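Local coordinates for putative nucleoprotein (Infectious salmon anemia virus, PDB 4EWC), which encapsidates the negative-strand viral RNA, shielding it from nucleases and forming the ribonucleoprotein that serves as template for transcription and replication, at residues G345-L359 with I371-R385. Sequence-based numbering, arbitrary orientation.
Sequences GRCRTEEQRLLTSAL and IMDTLCTSFLIDPPR
Arg348 CG lies over the centre of one face of the Arg385 guanidinium, whose own edge points NE at Gly345 O (2.7 Å). In the reverse direction Arg346 is bent at chi3 (81°); Arg385 O lies in the Arg346 guanidinium plane and is gripped side-on by Arg346 NE (3.2 Å) and NH2 (3.0 Å). Arg385 N bonds to Arg346 O, closing this end of the contact, and Arg348 NH1 reaches Pro383 O (2.9 Å) with its plane somewhat tilted. In the first turn of helix 350-358, Gln352 NE2 approaches the Phe379 ring obliquely. Gln352 NE2 gives a fairly straight bond (166°) to Asp382 O (2.8 Å), just past the end of helix 369-381, while Gln352 OE1 accepts from Thr349 OG1, the N-cap residue of helix 350-358. The Asp382 carboxylate pairs instead with Arg563. Farther along, Leu355 is a knob in the hole formed by Ile371, Thr374, Leu375 and Ser378, its CD2 3.6 Å from Thr374 CG2. Leu359 CD2 packs on Ile371 CG2 (3.6 Å), as the two side chains pass in opposite directions. Segments 350-358 and 371-381 run roughly antiparallel (153°), their axes 9.3 Å apart at closest approach, forming a helical hairpin within the nucleoprotein's helical bundle.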
ATOM      1  N   GLY A 345     -21.495  24.017  10.067  1.00 43.97           N
ATOM      2  CA  GLY A 345     -21.922  23.689   8.721  1.00 42.15           C
ATOM      3  C   GLY A 345     -20.981  22.766   7.958  1.00 47.39           C
ATOM      4  O   GLY A 345     -21.393  22.088   7.032  1.00 48.40           O
ATOM      5  N   ARG A 346     -19.708  22.735   8.327  1.00 45.96           N
ATOM      6  CA  ARG A 346     -18.780  21.876   7.611  1.00 49.52           C
ATOM      7  C   ARG A 346     -18.818  20.457   8.145  1.00 48.05           C
ATOM      8  O   ARG A 346     -18.324  19.536   7.498  1.00 45.66           O
ATOM      9  CB  ARG A 346     -17.350  22.441   7.605  1.00 49.57           C
ATOM     10  CG  ARG A 346     -17.191  23.673   6.720  1.00 46.30           C
ATOM     11  CD  ARG A 346     -15.757  24.085   6.563  1.00 49.42           C
ATOM     12  NE  ARG A 346     -15.040  23.296   5.564  1.00 52.33           N
ATOM     13  CZ  ARG A 346     -13.767  23.511   5.224  1.00 56.06           C
ATOM     14  NH1 ARG A 346     -13.087  24.487   5.813  1.00 55.61           N
ATOM     15  NH2 ARG A 346     -13.165  22.755   4.302  1.00 52.83           N
ATOM     16  N   CYS A 347     -19.429  20.284   9.310  1.00 44.18           N
ATOM     17  CA  CYS A 347     -19.576  18.962   9.884  1.00 46.66           C
ATOM     18  C   CYS A 347     -20.549  18.097   9.100  1.00 49.58           C
ATOM     19  O   CYS A 347     -21.577  18.568   8.610  1.00 51.77           O
ATOM     20  CB  CYS A 347     -20.022  19.043  11.340  1.00 46.65           C
ATOM     21  SG  CYS A 347     -18.875  19.859  12.391  1.00 44.86           S
ATOM     22  N   ARG A 348     -20.209  16.817   9.012  1.00 46.45           N
ATOM     23  CA  ARG A 348     -20.972  15.859   8.239  1.00 49.29           C
ATOM     24  C   ARG A 348     -21.464  14.716   9.110  1.00 53.43           C
ATOM     25  O   ARG A 348     -22.175  13.827   8.633  1.00 55.90           O
ATOM     26  CB  ARG A 348     -20.144  15.333   7.095  1.00 49.76           C
ATOM     27  CG  ARG A 348     -19.869  16.393   6.045  1.00 58.07           C
ATOM     28  CD  ARG A 348     -18.711  16.001   5.145  1.00 57.43           C
ATOM     29  NE  ARG A 348     -18.938  14.741   4.458  1.00 53.80           N
ATOM     30  CZ  ARG A 348     -18.336  13.598   4.774  1.00 66.46           C
ATOM     31  NH1 ARG A 348     -17.455  13.541   5.775  1.00 51.59           N
ATOM     32  NH2 ARG A 348     -18.612  12.498   4.078  1.00 74.88           N
ATOM     33  N   THR A 349     -21.081  14.736  10.381  1.00 47.64           N
ATOM     34  CA  THR A 349     -21.721  13.878  11.351  1.00 49.31           C
ATOM     35  C   THR A 349     -22.263  14.726  12.490  1.00 50.01           C
ATOM     36  O   THR A 349     -21.749  15.809  12.765  1.00 50.18           O
ATOM     37  CB  THR A 349     -20.768  12.802  11.914  1.00 52.17           C
ATOM     38  OG1 THR A 349     -19.782  13.415  12.760  1.00 50.48           O
ATOM     39  CG2 THR A 349     -20.096  12.022  10.785  1.00 43.46           C
ATOM     40  N   GLU A 350     -23.308  14.232  13.149  1.00 54.81           N
ATOM     41  CA  GLU A 350     -23.976  14.984  14.211  1.00 47.91           C
ATOM     42  C   GLU A 350     -23.049  15.150  15.390  1.00 48.63           C
ATOM     43  O   GLU A 350     -23.042  16.183  16.055  1.00 47.32           O
ATOM     44  CB  GLU A 350     -25.249  14.269  14.656  1.00 49.51           C
ATOM     45  CG  GLU A 350     -25.970  14.972  15.800  1.00 51.42           C
ATOM     46  CD  GLU A 350     -26.599  16.289  15.361  1.00 50.54           C
ATOM     47  OE1 GLU A 350     -26.483  16.634  14.167  1.00 50.14           O
ATOM     48  OE2 GLU A 350     -27.206  16.972  16.207  1.00 47.89           O
ATOM     49  N   GLU A 351     -22.280  14.100  15.641  1.00 48.54           N
ATOM     50  CA  GLU A 351     -21.308  14.098  16.714  1.00 47.39           C
ATOM     51  C   GLU A 351     -20.380  15.305  16.639  1.00 51.84           C
ATOM     52  O   GLU A 351     -20.118  15.955  17.636  1.00 52.32           O
ATOM     53  CB  GLU A 351     -20.493  12.813  16.655  1.00 59.04           C
ATOM     54  CG  GLU A 351     -19.263  12.805  17.549  1.00 58.58           C
ATOM     55  CD  GLU A 351     -19.599  12.724  19.013  1.00 69.62           C
ATOM     56  OE1 GLU A 351     -20.490  11.921  19.385  1.00 73.68           O
ATOM     57  OE2 GLU A 351     -18.967  13.459  19.806  1.00 76.53           O
ATOM     58  N   GLN A 352     -19.885  15.598  15.442  1.00 54.85           N
ATOM     59  CA  GLN A 352     -19.013  16.744  15.240  1.00 48.83           C
ATOM     60  C   GLN A 352     -19.763  18.069  15.412  1.00 51.75           C
ATOM     61  O   GLN A 352     -19.198  19.050  15.897  1.00 52.53           O
ATOM     62  CB  GLN A 352     -18.352  16.648  13.887  1.00 43.38           C
ATOM     63  CG  GLN A 352     -17.357  15.510  13.832  1.00 45.77           C
ATOM     64  CD  GLN A 352     -16.997  15.049  12.421  1.00 45.31           C
ATOM     65  OE1 GLN A 352     -17.863  14.767  11.594  1.00 44.22           O
ATOM     66  NE2 GLN A 352     -15.701  14.949  12.157  1.00 48.56           N
ATOM     67  N   ARG A 353     -21.037  18.090  15.024  1.00 51.57           N
ATOM     68  CA  ARG A 353     -21.858  19.298  15.133  1.00 52.76           C
ATOM     69  C   ARG A 353     -22.056  19.716  16.594  1.00 55.31           C
ATOM     70  O   ARG A 353     -21.830  20.874  16.938  1.00 52.72           O
ATOM     71  CB  ARG A 353     -23.210  19.131  14.415  1.00 50.02           C
ATOM     72  CG  ARG A 353     -23.072  18.988  12.912  1.00 50.12           C
ATOM     73  CD  ARG A 353     -24.398  19.098  12.168  1.00 47.27           C
ATOM     74  NE  ARG A 353     -24.281  18.496  10.842  1.00 46.37           N
ATOM     75  CZ  ARG A 353     -24.650  17.253  10.546  1.00 49.63           C
ATOM     76  NH1 ARG A 353     -25.210  16.487  11.474  1.00 49.02           N
ATOM     77  NH2 ARG A 353     -24.473  16.780   9.315  1.00 50.22           N
ATOM     78  N   LEU A 354     -22.484  18.776  17.438  1.00 52.33           N
ATOM     79  CA  LEU A 354     -22.611  19.013  18.870  1.00 54.45           C
ATOM     80  C   LEU A 354     -21.272  19.418  19.441  1.00 55.73           C
ATOM     81  O   LEU A 354     -21.155  20.421  20.141  1.00 52.64           O
ATOM     82  CB  LEU A 354     -23.103  17.754  19.601  1.00 54.38           C
ATOM     83  CG  LEU A 354     -24.472  17.297  19.107  1.00 55.07           C
ATOM     84  CD1 LEU A 354     -24.902  16.054  19.862  1.00 53.62           C
ATOM     85  CD2 LEU A 354     -25.485  18.430  19.249  1.00 40.85           C
ATOM     86  N   LEU A 355     -20.263  18.614  19.133  1.00 56.69           N
ATOM     87  CA  LEU A 355     -18.901  18.840  19.611  1.00 54.02           C
ATOM     88  C   LEU A 355     -18.448  20.266  19.278  1.00 53.35           C
ATOM     89  O   LEU A 355     -17.966  20.996  20.148  1.00 49.87           O
ATOM     90  CB  LEU A 355     -17.973  17.788  19.003  1.00 50.53           C
ATOM     91  CG  LEU A 355     -16.793  17.209  19.768  1.00 55.83           C
ATOM     92  CD1 LEU A 355     -17.091  16.935  21.228  1.00 58.89           C
ATOM     93  CD2 LEU A 355     -16.345  15.921  19.076  1.00 58.21           C
ATOM     94  N   THR A 356     -18.630  20.656  18.021  1.00 50.15           N
ATOM     95  CA  THR A 356     -18.399  22.033  17.586  1.00 53.64           C
ATOM     96  C   THR A 356     -19.159  23.085  18.424  1.00 55.05           C
ATOM     97  O   THR A 356     -18.592  24.093  18.842  1.00 57.19           O
ATOM     98  CB  THR A 356     -18.773  22.215  16.089  1.00 55.23           C
ATOM     99  OG1 THR A 356     -17.923  21.402  15.270  1.00 54.16           O
ATOM    100  CG2 THR A 356     -18.656  23.681  15.664  1.00 52.37           C
ATOM    101  N   SER A 357     -20.447  22.859  18.657  1.00 53.62           N
ATOM    102  CA  SER A 357     -21.246  23.815  19.422  1.00 52.73           C
ATOM    103  C   SER A 357     -20.811  23.842  20.877  1.00 55.58           C
ATOM    104  O   SER A 357     -20.918  24.865  21.546  1.00 59.55           O
ATOM    105  CB  SER A 357     -22.726  23.485  19.338  1.00 46.84           C
ATOM    106  OG  SER A 357     -23.244  23.765  18.053  1.00 51.88           O
ATOM    107  N   ALA A 358     -20.325  22.704  21.355  1.00 53.71           N
ATOM    108  CA  ALA A 358     -19.826  22.584  22.705  1.00 48.81           C
ATOM    109  C   ALA A 358     -18.661  23.538  23.014  1.00 56.24           C
ATOM    110  O   ALA A 358     -18.403  23.854  24.175  1.00 64.51           O
ATOM    111  CB  ALA A 358     -19.442  21.145  22.994  1.00 48.52           C
ATOM    112  N   LEU A 359     -17.952  24.010  21.996  1.00 61.52           N
ATOM    113  CA  LEU A 359     -16.875  24.983  22.237  1.00 64.51           C
ATOM    114  C   LEU A 359     -17.443  26.352  22.565  1.00 69.51           C
ATOM    115  O   LEU A 359     -18.221  26.924  21.796  1.00 65.35           O
ATOM    116  CB  LEU A 359     -15.942  25.116  21.046  1.00 59.20           C
ATOM    117  CG  LEU A 359     -15.105  23.892  20.708  1.00 63.42           C
ATOM    118  CD1 LEU A 359     -14.682  23.996  19.261  1.00 60.28           C
ATOM    119  CD2 LEU A 359     -13.895  23.783  21.626  1.00 59.86           C
ATOM    120  N   ILE A 371     -12.085  19.661  24.314  1.00 61.40           N
ATOM    121  CA  ILE A 371     -13.117  19.657  23.289  1.00 63.23           C
ATOM    122  C   ILE A 371     -12.520  19.910  21.915  1.00 60.76           C
ATOM    123  O   ILE A 371     -12.804  19.176  20.970  1.00 61.44           O
ATOM    124  CB  ILE A 371     -14.222  20.688  23.569  1.00 63.59           C
ATOM    125  CG1 ILE A 371     -14.828  20.437  24.955  1.00 69.21           C
ATOM    126  CG2 ILE A 371     -15.298  20.602  22.512  1.00 55.52           C
ATOM    127  CD1 ILE A 371     -15.936  21.413  25.329  1.00 62.71           C
HETATM  128  N   MSE A 372     -11.690  20.941  21.807  1.00 58.19           N
HETATM  129  CA  MSE A 372     -11.059  21.280  20.539  1.00 56.94           C
HETATM  130  C   MSE A 372     -10.290  20.087  19.985  1.00 57.73           C
HETATM  131  O   MSE A 372     -10.428  19.741  18.822  1.00 59.75           O
HETATM  132  CB  MSE A 372     -10.135  22.478  20.718  1.00 55.84           C
HETATM  133  CG  MSE A 372      -9.277  22.778  19.522  1.00 59.03           C
HETATM  134 SE   MSE A 372     -10.344  23.466  18.028  0.69 59.88          SE
HETATM  135  CE  MSE A 372     -10.688  25.278  18.730  1.00 58.04           C
ATOM    136  N   ASP A 373      -9.493  19.455  20.834  1.00 54.99           N
ATOM    137  CA  ASP A 373      -8.718  18.297  20.440  1.00 59.35           C
ATOM    138  C   ASP A 373      -9.593  17.153  19.991  1.00 59.26           C
ATOM    139  O   ASP A 373      -9.312  16.524  18.964  1.00 61.30           O
ATOM    140  CB  ASP A 373      -7.835  17.812  21.594  1.00 61.10           C
ATOM    141  CG  ASP A 373      -6.604  18.675  21.783  1.00 66.02           C
ATOM    142  OD1 ASP A 373      -6.356  19.534  20.901  1.00 67.26           O
ATOM    143  OD2 ASP A 373      -5.907  18.508  22.807  1.00 67.76           O
ATOM    144  N   THR A 374     -10.632  16.872  20.770  1.00 51.52           N
ATOM    145  CA  THR A 374     -11.596  15.852  20.407  1.00 55.53           C
ATOM    146  C   THR A 374     -12.143  16.156  19.011  1.00 52.96           C
ATOM    147  O   THR A 374     -12.189  15.279  18.161  1.00 52.43           O
ATOM    148  CB  THR A 374     -12.794  15.826  21.388  1.00 59.31           C
ATOM    149  OG1 THR A 374     -12.316  15.802  22.736  1.00 55.02           O
ATOM    150  CG2 THR A 374     -13.681  14.618  21.125  1.00 52.29           C
ATOM    151  N   LEU A 375     -12.534  17.409  18.787  1.00 51.26           N
ATOM    152  CA  LEU A 375     -13.077  17.843  17.505  1.00 53.11           C
ATOM    153  C   LEU A 375     -12.093  17.626  16.344  1.00 51.41           C
ATOM    154  O   LEU A 375     -12.438  17.038  15.317  1.00 45.40           O
ATOM    155  CB  LEU A 375     -13.510  19.308  17.556  1.00 53.18           C
ATOM    156  CG  LEU A 375     -14.052  19.798  16.201  1.00 51.25           C
ATOM    157  CD1 LEU A 375     -15.326  19.051  15.817  1.00 51.42           C
ATOM    158  CD2 LEU A 375     -14.278  21.297  16.165  1.00 48.59           C
ATOM    159  N   CYS A 376     -10.871  18.102  16.531  1.00 50.30           N
ATOM    160  CA  CYS A 376      -9.798  17.878  15.585  1.00 51.83           C
ATOM    161  C   CYS A 376      -9.628  16.408  15.261  1.00 51.55           C
ATOM    162  O   CYS A 376      -9.551  16.040  14.075  1.00 51.67           O
ATOM    163  CB  CYS A 376      -8.485  18.445  16.129  1.00 52.26           C
ATOM    164  SG  CYS A 376      -8.484  20.219  16.238  1.00 54.41           S
ATOM    165  N   THR A 377      -9.570  15.575  16.303  1.00 48.19           N
ATOM    166  CA  THR A 377      -9.397  14.135  16.115  1.00 49.10           C
ATOM    167  C   THR A 377     -10.562  13.556  15.318  1.00 50.42           C
ATOM    168  O   THR A 377     -10.358  12.716  14.443  1.00 49.44           O
ATOM    169  CB  THR A 377      -9.299  13.387  17.448  1.00 49.53           C
ATOM    170  OG1 THR A 377      -8.127  13.821  18.146  1.00 52.54           O
ATOM    171  CG2 THR A 377      -9.220  11.889  17.216  1.00 46.54           C
ATOM    172  N   SER A 378     -11.774  14.019  15.615  1.00 45.22           N
ATOM    173  CA  SER A 378     -12.949  13.544  14.919  1.00 47.94           C
ATOM    174  C   SER A 378     -12.840  13.861  13.435  1.00 46.99           C
ATOM    175  O   SER A 378     -13.251  13.075  12.580  1.00 47.84           O
ATOM    176  CB  SER A 378     -14.232  14.150  15.510  1.00 49.50           C
ATOM    177  OG  SER A 378     -14.374  15.525  15.192  1.00 47.04           O
ATOM    178  N   PHE A 379     -12.259  15.015  13.143  1.00 44.36           N
ATOM    179  CA  PHE A 379     -12.094  15.468  11.776  1.00 43.58           C
ATOM    180  C   PHE A 379     -11.139  14.572  10.992  1.00 44.60           C
ATOM    181  O   PHE A 379     -11.251  14.469   9.783  1.00 45.14           O
ATOM    182  CB  PHE A 379     -11.661  16.929  11.760  1.00 40.50           C
ATOM    183  CG  PHE A 379     -12.812  17.878  11.741  1.00 41.12           C
ATOM    184  CD1 PHE A 379     -13.852  17.690  10.830  1.00 44.39           C
ATOM    185  CD2 PHE A 379     -12.879  18.946  12.621  1.00 40.17           C
ATOM    186  CE1 PHE A 379     -14.935  18.564  10.793  1.00 44.55           C
ATOM    187  CE2 PHE A 379     -13.966  19.819  12.599  1.00 42.83           C
ATOM    188  CZ  PHE A 379     -15.004  19.624  11.686  1.00 43.37           C
ATOM    189  N   LEU A 380     -10.221  13.914  11.690  1.00 47.01           N
ATOM    190  CA  LEU A 380      -9.384  12.898  11.073  1.00 46.97           C
ATOM    191  C   LEU A 380     -10.175  11.634  10.757  1.00 43.15           C
ATOM    192  O   LEU A 380      -9.885  10.948   9.789  1.00 38.08           O
ATOM    193  CB  LEU A 380      -8.228  12.511  11.992  1.00 45.05           C
ATOM    194  CG  LEU A 380      -7.279  13.583  12.495  1.00 49.11           C
ATOM    195  CD1 LEU A 380      -6.173  12.869  13.235  1.00 50.29           C
ATOM    196  CD2 LEU A 380      -6.729  14.454  11.361  1.00 47.01           C
ATOM    197  N   ILE A 381     -11.140  11.312  11.605  1.00 42.42           N
ATOM    198  CA  ILE A 381     -12.040  10.202  11.342  1.00 44.92           C
ATOM    199  C   ILE A 381     -13.095  10.517  10.250  1.00 45.25           C
ATOM    200  O   ILE A 381     -13.331   9.711   9.343  1.00 43.35           O
ATOM    201  CB  ILE A 381     -12.773   9.778  12.631  1.00 48.42           C
ATOM    202  CG1 ILE A 381     -11.774   9.307  13.692  1.00 47.04           C
ATOM    203  CG2 ILE A 381     -13.817   8.684  12.340  1.00 45.95           C
ATOM    204  CD1 ILE A 381     -12.363   9.306  15.106  1.00 44.48           C
ATOM    205  N   ASP A 382     -13.736  11.679  10.359  1.00 41.62           N
ATOM    206  CA  ASP A 382     -14.776  12.092   9.434  1.00 43.55           C
ATOM    207  C   ASP A 382     -14.504  13.485   8.880  1.00 47.35           C
ATOM    208  O   ASP A 382     -14.923  14.467   9.487  1.00 50.64           O
ATOM    209  CB  ASP A 382     -16.121  12.136  10.150  1.00 47.14           C
ATOM    210  CG  ASP A 382     -16.742  10.766  10.332  1.00 51.22           C
ATOM    211  OD1 ASP A 382     -17.061  10.126   9.299  1.00 48.63           O
ATOM    212  OD2 ASP A 382     -16.935  10.336  11.506  1.00 51.08           O
ATOM    213  N   PRO A 383     -13.820  13.574   7.724  1.00 43.71           N
ATOM    214  CA  PRO A 383     -13.386  14.861   7.147  1.00 45.22           C
ATOM    215  C   PRO A 383     -14.502  15.912   7.068  1.00 46.23           C
ATOM    216  O   PRO A 383     -15.668  15.559   6.886  1.00 48.97           O
ATOM    217  CB  PRO A 383     -12.934  14.485   5.722  1.00 40.80           C
ATOM    218  CG  PRO A 383     -12.638  13.036   5.777  1.00 43.02           C
ATOM    219  CD  PRO A 383     -13.484  12.425   6.863  1.00 42.70           C
ATOM    220  N   PRO A 384     -14.144  17.199   7.186  1.00 49.99           N
ATOM    221  CA  PRO A 384     -15.105  18.301   7.007  1.00 47.65           C
ATOM    222  C   PRO A 384     -15.563  18.397   5.555  1.00 48.53           C
ATOM    223  O   PRO A 384     -14.954  17.753   4.693  1.00 50.95           O
ATOM    224  CB  PRO A 384     -14.277  19.539   7.365  1.00 47.71           C
ATOM    225  CG  PRO A 384     -12.862  19.144   7.009  1.00 44.24           C
ATOM    226  CD  PRO A 384     -12.757  17.680   7.339  1.00 46.10           C
ATOM    227  N   ARG A 385     -16.594  19.191   5.274  1.00 49.31           N
ATOM    228  CA  ARG A 385     -17.057  19.355   3.891  1.00 50.22           C
ATOM    229  C   ARG A 385     -15.966  19.978   3.048  1.00 50.65           C
ATOM    230  O   ARG A 385     -15.457  21.047   3.366  1.00 52.97           O
ATOM    231  CB  ARG A 385     -18.312  20.219   3.821  1.00 50.64           C
ATOM    232  CG  ARG A 385     -19.510  19.605   4.485  1.00 58.64           C
ATOM    233  CD  ARG A 385     -20.700  20.544   4.470  1.00 54.36           C
ATOM    234  NE  ARG A 385     -21.744  20.036   5.343  1.00 61.55           N
ATOM    235  CZ  ARG A 385     -22.619  19.103   4.979  1.00 75.18           C
ATOM    236  NH1 ARG A 385     -22.564  18.588   3.753  1.00 70.34           N
ATOM    237  NH2 ARG A 385     -23.547  18.686   5.836  1.00 68.93           N
TER
HETATM  238  O   HOH W   1     -17.543  16.397   8.965  1.00 44.80           O